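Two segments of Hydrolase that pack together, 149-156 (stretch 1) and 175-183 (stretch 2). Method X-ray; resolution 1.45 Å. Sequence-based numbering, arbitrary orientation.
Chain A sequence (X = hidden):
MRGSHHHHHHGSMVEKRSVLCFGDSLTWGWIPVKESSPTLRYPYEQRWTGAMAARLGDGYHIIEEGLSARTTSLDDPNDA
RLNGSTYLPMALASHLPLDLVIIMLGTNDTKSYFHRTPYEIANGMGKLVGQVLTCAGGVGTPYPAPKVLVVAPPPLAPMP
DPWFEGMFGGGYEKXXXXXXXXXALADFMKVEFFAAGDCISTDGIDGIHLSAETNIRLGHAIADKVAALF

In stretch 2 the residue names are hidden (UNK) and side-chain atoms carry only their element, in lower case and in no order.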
ATOM      1  N   LEU A 149     -25.426  -2.139 -22.649  1.00 15.35           N
ATOM      2  CA  LEU A 149     -25.807  -3.453 -23.155  1.00 14.91           C
ATOM      3  C   LEU A 149     -24.795  -4.460 -22.621  1.00 14.59           C
ATOM      4  O   LEU A 149     -23.626  -4.436 -23.014  1.00 15.24           O
ATOM      5  CB  LEU A 149     -25.857  -3.463 -24.676  1.00 15.20           C
ATOM      6  CG  LEU A 149     -26.122  -4.824 -25.324  1.00 16.75           C
ATOM      7  CD1 LEU A 149     -27.474  -5.426 -24.903  1.00 17.63           C
ATOM      8  CD2 LEU A 149     -26.023  -4.705 -26.839  1.00 16.66           C
ATOM      9  N   VAL A 150     -25.251  -5.330 -21.716  1.00 15.43           N
ATOM     10  CA  VAL A 150     -24.441  -6.431 -21.199  1.00 15.56           C
ATOM     11  C   VAL A 150     -24.530  -7.584 -22.192  1.00 14.97           C
ATOM     12  O   VAL A 150     -25.630  -8.010 -22.561  1.00 16.36           O
ATOM     13  CB  VAL A 150     -24.957  -6.870 -19.816  1.00 16.49           C
ATOM     14  CG1 VAL A 150     -24.234  -8.121 -19.330  1.00 16.04           C
ATOM     15  CG2 VAL A 150     -24.806  -5.730 -18.802  1.00 16.15           C
ATOM     16  N   VAL A 151     -23.388  -8.113 -22.616  1.00 15.64           N
ATOM     17  CA  VAL A 151     -23.341  -9.243 -23.542  1.00 15.69           C
ATOM     18  C   VAL A 151     -22.681 -10.409 -22.840  1.00 14.27           C
ATOM     19  O   VAL A 151     -21.503 -10.330 -22.461  1.00 16.80           O
ATOM     20  CB  VAL A 151     -22.585  -8.896 -24.836  1.00 17.11           C
ATOM     21  CG1 VAL A 151     -22.557 -10.078 -25.813  1.00 18.37           C
ATOM     22  CG2 VAL A 151     -23.231  -7.683 -25.492  1.00 15.86           C
ATOM     23  N   ALA A 152     -23.420 -11.499 -22.687  1.00 14.66           N
ATOM     24  CA  ALA A 152     -22.795 -12.710 -22.194  1.00 15.83           C
ATOM     25  C   ALA A 152     -22.022 -13.355 -23.339  1.00 15.93           C
ATOM     26  O   ALA A 152     -22.581 -13.543 -24.434  1.00 16.69           O
ATOM     27  CB  ALA A 152     -23.835 -13.697 -21.653  1.00 16.01           C
ATOM     28  N   PRO A 153     -20.744 -13.670 -23.152  1.00 15.68           N
ATOM     29  CA  PRO A 153     -19.974 -14.304 -24.223  1.00 17.38           C
ATOM     30  C   PRO A 153     -20.460 -15.723 -24.463  1.00 17.97           C
ATOM     31  O   PRO A 153     -21.111 -16.325 -23.594  1.00 17.99           O
ATOM     32  CB  PRO A 153     -18.540 -14.290 -23.666  1.00 17.07           C
ATOM     33  CG  PRO A 153     -18.747 -14.358 -22.175  1.00 17.18           C
ATOM     34  CD  PRO A 153     -19.967 -13.528 -21.909  1.00 16.22           C
ATOM     35  N   PRO A 154     -20.179 -16.296 -25.635  1.00 19.76           N
ATOM     36  CA  PRO A 154     -20.563 -17.690 -25.864  1.00 19.88           C
ATOM     37  C   PRO A 154     -19.746 -18.606 -24.983  1.00 19.20           C
ATOM     38  O   PRO A 154     -18.596 -18.288 -24.620  1.00 20.10           O
ATOM     39  CB  PRO A 154     -20.241 -17.904 -27.355  1.00 21.59           C
ATOM     40  CG  PRO A 154     -19.133 -16.968 -27.641  1.00 22.89           C
ATOM     41  CD  PRO A 154     -19.367 -15.750 -26.738  1.00 21.54           C
ATOM     42  N   PRO A 155     -20.287 -19.762 -24.597  1.00 19.45           N
ATOM     43  CA  PRO A 155     -19.523 -20.694 -23.766  1.00 18.34           C
ATOM     44  C   PRO A 155     -18.244 -21.160 -24.448  1.00 17.38           C
ATOM     45  O   PRO A 155     -18.159 -21.233 -25.675  1.00 19.08           O
ATOM     46  CB  PRO A 155     -20.488 -21.881 -23.576  1.00 20.83           C
ATOM     47  CG  PRO A 155     -21.836 -21.353 -23.829  1.00 23.20           C
ATOM     48  CD  PRO A 155     -21.663 -20.239 -24.839  1.00 22.61           C
ATOM     49  N   LEU A 156     -17.263 -21.522 -23.623  1.00 15.76           N
ATOM     50  CA  LEU A 156     -16.026 -22.117 -24.109  1.00 15.21           C
ATOM     51  C   LEU A 156     -16.297 -23.470 -24.779  1.00 16.46           C
ATOM     52  O   LEU A 156     -17.350 -24.095 -24.592  1.00 18.07           O
ATOM     53  CB  LEU A 156     -15.062 -22.316 -22.943  1.00 15.66           C
ATOM     54  CG  LEU A 156     -14.538 -21.042 -22.288  1.00 15.75           C
ATOM     55  CD1 LEU A 156     -13.850 -21.352 -20.984  1.00 16.85           C
ATOM     56  CD2 LEU A 156     -13.558 -20.332 -23.213  1.00 15.96           C
ATOM     57  N   UNK A 175     -18.417 -20.732 -17.747  1.00 15.95           N
ATOM     58  CA  UNK A 175     -18.812 -19.963 -18.925  1.00 14.07           C
ATOM     59  C   UNK A 175     -20.248 -20.259 -19.317  1.00 16.08           C
ATOM     60  O   UNK A 175     -20.921 -19.382 -19.853  1.00 17.68           O
ATOM     61  c   UNK A 175     -17.831 -20.199 -20.081  1.00 16.14           C
ATOM     62  o   UNK A 175     -18.003 -21.453 -20.724  1.00 16.76           O
ATOM     63  N   UNK A 176     -20.729 -21.486 -19.052  1.00 17.93           N
ATOM     64  CA  UNK A 176     -22.110 -21.857 -19.357  1.00 19.57           C
ATOM     65  C   UNK A 176     -23.112 -21.142 -18.466  1.00 18.88           C
ATOM     66  O   UNK A 176     -24.269 -20.954 -18.857  1.00 23.22           O
ATOM     67  c   UNK A 176     -21.949 -24.202 -20.337  1.00 30.73           C
ATOM     68  c   UNK A 176     -22.309 -23.364 -19.160  1.00 24.77           C
ATOM     69  c   UNK A 176     -23.405 -26.074 -19.386  1.00 40.71           C
ATOM     70  n   UNK A 176     -23.450 -27.541 -19.154  1.00 41.61           N
ATOM     71  c   UNK A 176     -22.061 -25.679 -19.982  1.00 37.34           C
ATOM     72  N   UNK A 177     -22.713 -20.784 -17.257  1.00 16.18           N
ATOM     73  CA  UNK A 177     -23.615 -20.145 -16.311  1.00 16.08           C
ATOM     74  C   UNK A 177     -23.706 -18.637 -16.500  1.00 15.32           C
ATOM     75  O   UNK A 177     -24.594 -18.013 -15.915  1.00 16.77           O
ATOM     76  c   UNK A 177     -22.931 -22.107 -13.005  1.00 31.21           C
ATOM     77  o   UNK A 177     -22.255 -23.121 -12.754  1.00 35.33           O
ATOM     78  c   UNK A 177     -23.170 -20.441 -14.875  1.00 21.28           C
ATOM     79  c   UNK A 177     -23.363 -21.888 -14.435  1.00 23.97           C
ATOM     80  o   UNK A 177     -23.256 -21.263 -12.136  1.00 32.75           O
ATOM     81  N   UNK A 178     -22.821 -18.026 -17.300  1.00 16.42           N
ATOM     82  CA  UNK A 178     -22.780 -16.564 -17.339  1.00 16.80           C
ATOM     83  C   UNK A 178     -24.040 -15.981 -17.972  1.00 17.45           C
ATOM     84  O   UNK A 178     -24.528 -14.934 -17.527  1.00 18.45           O
ATOM     85  c   UNK A 178     -20.092 -16.103 -15.960  1.00 19.71           C
ATOM     86  c   UNK A 178     -19.050 -15.706 -18.193  1.00 16.64           C
ATOM     87  c   UNK A 178     -21.531 -16.075 -18.069  1.00 15.43           C
ATOM     88  c   UNK A 178     -20.172 -16.429 -17.452  1.00 16.67           C
ATOM     89  N   UNK A 179     -24.587 -16.632 -19.007  1.00 17.31           N
ATOM     90  CA  UNK A 179     -25.770 -16.080 -19.660  1.00 17.91           C
ATOM     91  C   UNK A 179     -26.903 -15.845 -18.665  1.00 16.48           C
ATOM     92  O   UNK A 179     -27.471 -14.745 -18.605  1.00 17.27           O
ATOM     93  c   UNK A 179     -26.230 -16.967 -20.805  1.00 20.50           C
ATOM     94  o   UNK A 179     -27.336 -16.354 -21.432  1.00 23.44           O
ATOM     95  N   UNK A 180     -27.273 -16.878 -17.902  1.00 17.05           N
ATOM     96  CA  UNK A 180     -28.362 -16.724 -16.947  1.00 15.53           C
ATOM     97  C   UNK A 180     -28.084 -15.677 -15.882  1.00 16.20           C
ATOM     98  O   UNK A 180     -28.967 -14.889 -15.524  1.00 17.13           O
ATOM     99  N   UNK A 181     -26.859 -15.661 -15.353  1.00 16.27           N
ATOM    100  CA  UNK A 181     -26.518 -14.701 -14.312  1.00 16.21           C
ATOM    101  C   UNK A 181     -26.441 -13.285 -14.861  1.00 15.49           C
ATOM    102  O   UNK A 181     -26.857 -12.338 -14.177  1.00 15.95           O
ATOM    103  c   UNK A 181     -25.264 -16.368 -12.817  1.00 18.77           C
ATOM    104  c   UNK A 181     -25.193 -15.091 -13.659  1.00 16.50           C
ATOM    105  c   UNK A 181     -23.867 -16.911 -12.464  1.00 20.60           C
ATOM    106  c   UNK A 181     -26.063 -16.092 -11.576  1.00 22.40           C
ATOM    107  N   UNK A 182     -25.914 -13.111 -16.087  1.00 15.63           N
ATOM    108  CA  UNK A 182     -25.880 -11.769 -16.673  1.00 15.33           C
ATOM    109  C   UNK A 182     -27.283 -11.257 -16.975  1.00 15.96           C
ATOM    110  O   UNK A 182     -27.535 -10.051 -16.882  1.00 16.12           O
ATOM    111  c   UNK A 182     -25.045 -11.734 -17.964  1.00 14.18           C
ATOM    112  c   UNK A 182     -23.534 -11.799 -17.810  1.00 12.43           C
ATOM    113  c   UNK A 182     -21.533 -12.278 -16.518  1.00 13.41           C
ATOM    114  c   UNK A 182     -22.930 -12.226 -16.630  1.00 14.08           C
ATOM    115  o   UNK A 182     -19.367 -11.920 -17.509  1.00 12.67           O
ATOM    116  c   UNK A 182     -21.324 -11.457 -18.752  1.00 12.65           C
ATOM    117  c   UNK A 182     -20.746 -11.903 -17.585  1.00 12.77           C
ATOM    118  c   UNK A 182     -22.709 -11.404 -18.858  1.00 13.70           C
ATOM    119  N   UNK A 183     -28.198 -12.149 -17.355  1.00 13.67           N
ATOM    120  CA  UNK A 183     -29.583 -11.735 -17.590  1.00 14.96           C
ATOM    121  C   UNK A 183     -30.204 -11.240 -16.288  1.00 15.64           C
ATOM    122  O   UNK A 183     -30.866 -10.197 -16.255  1.00 17.85           O
ATOM    123  n   UNK A 183     -33.705 -10.273 -20.752  1.00 34.39           N
ATOM    124  c   UNK A 183     -31.886 -12.609 -18.378  1.00 23.02           C
ATOM    125  c   UNK A 183     -33.552 -11.309 -19.700  1.00 33.69           C
ATOM    126  c   UNK A 183     -30.395 -12.914 -18.142  1.00 15.96           C
ATOM    127  c   UNK A 183     -32.089 -11.732 -19.563  1.00 30.29           C
TER
HETATM  128  O   HOH W   1     -19.838 -17.420 -21.331  1.00 23.82           O

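Position 175 carries two side-chain atoms, one carbon and then one oxygen, with the CA-to-CB bond directed toward stretch 1. The oxygen lies 3.0 Å from N of Leu 156, and the N-H points almost straight at it. One carbon and a terminal oxygen make this Ser 175. Its OG accepts the hydrogen bond from Leu 156 N, and the short side chain lets the helix backbone come close to Pro 155, whose CA lies 3.5 Å from OG of Ser 175.

Position 176 has four carbons in a row ending in nitrogen; its CA-to-CB bond points away from stretch 1, yet a carbon of the chain passes beside Pro 155. This is the pattern of lysine, Lys 176, with CG 4.2 Å from CB of Pro 155. The aliphatic part of the chain can thus lie beside a proline at the margin of the contact while the ammonium group remains in solvent.

At 177 there are three carbons, the third bearing two oxygens, and none touches stretch 1. A carboxylate on a two-carbon stem makes this Glu 177. It is exposed, a comfortable setting for a charged group.

Position 178 shows four carbons forked at the second, with the CA-to-CB bond toward stretch 1 and no polar atom; one branch end approaches the ring of Pro 153. The fork identifies Leu 178. Its CD1 lies 4.2 Å from CG of Pro 153, a loose apolar contact suited to a buried, branched hydrocarbon.

Position 179 again has one carbon followed by one oxygen, and its CB and CA both lie beside the methyl of Ala 152. It is Ser 179. Its CB is 4.1 Å from CB of Ala 152, and its CA is closer still, 3.7 Å from that same methyl. Two small side chains meet where strand and helix run near each other.

Position 180 has no side-chain atoms and is Gly 180. A CB here would point away from stretch 1 with room to spare, so this contact does not itself demand glycine.

Position 181 repeats the four-carbon fork, out of reach of stretch 1: Leu 181. It is partly exposed, and this contact gives no reason for leucine.

Position 182 bears one carbon and then a six-carbon ring with an oxygen; ring carbons lie beside Val 150, Ala 152 and Pro 153, and the carbonyl O of Val 151 approaches the ring edge. It can only be Tyr 182. Its CD2 lies 3.7 Å from CG1 of Val 150 and 3.6 Å from CA of Ala 152, and its CE2 lies 4.0 Å from CD of Pro 153. A broad ring can span several residues, while its hydroxyl is hydrogen-bonded elsewhere in the structure.

Position 183, four carbons ending in nitrogen, touches nothing on stretch 1 and is Lys 183. With its CA-to-CB bond away from stretch 1, a long charged chain suits this exposed site.

The helix runs nearly antiparallel to strand 149-152, the axes 8.1 Å apart at closest approach. Tyr 182 and Leu 178 supply apolar packing against Val 150, Ala 152 and Pro 153, while Ser 175 secures the loop through Leu 156 N. A water donates to O of Pro 153 (2.8 Å) and O of Ser 175 (2.7 Å), bridging the two backbones.

Stretch 2 175-183: SKELSGLYK
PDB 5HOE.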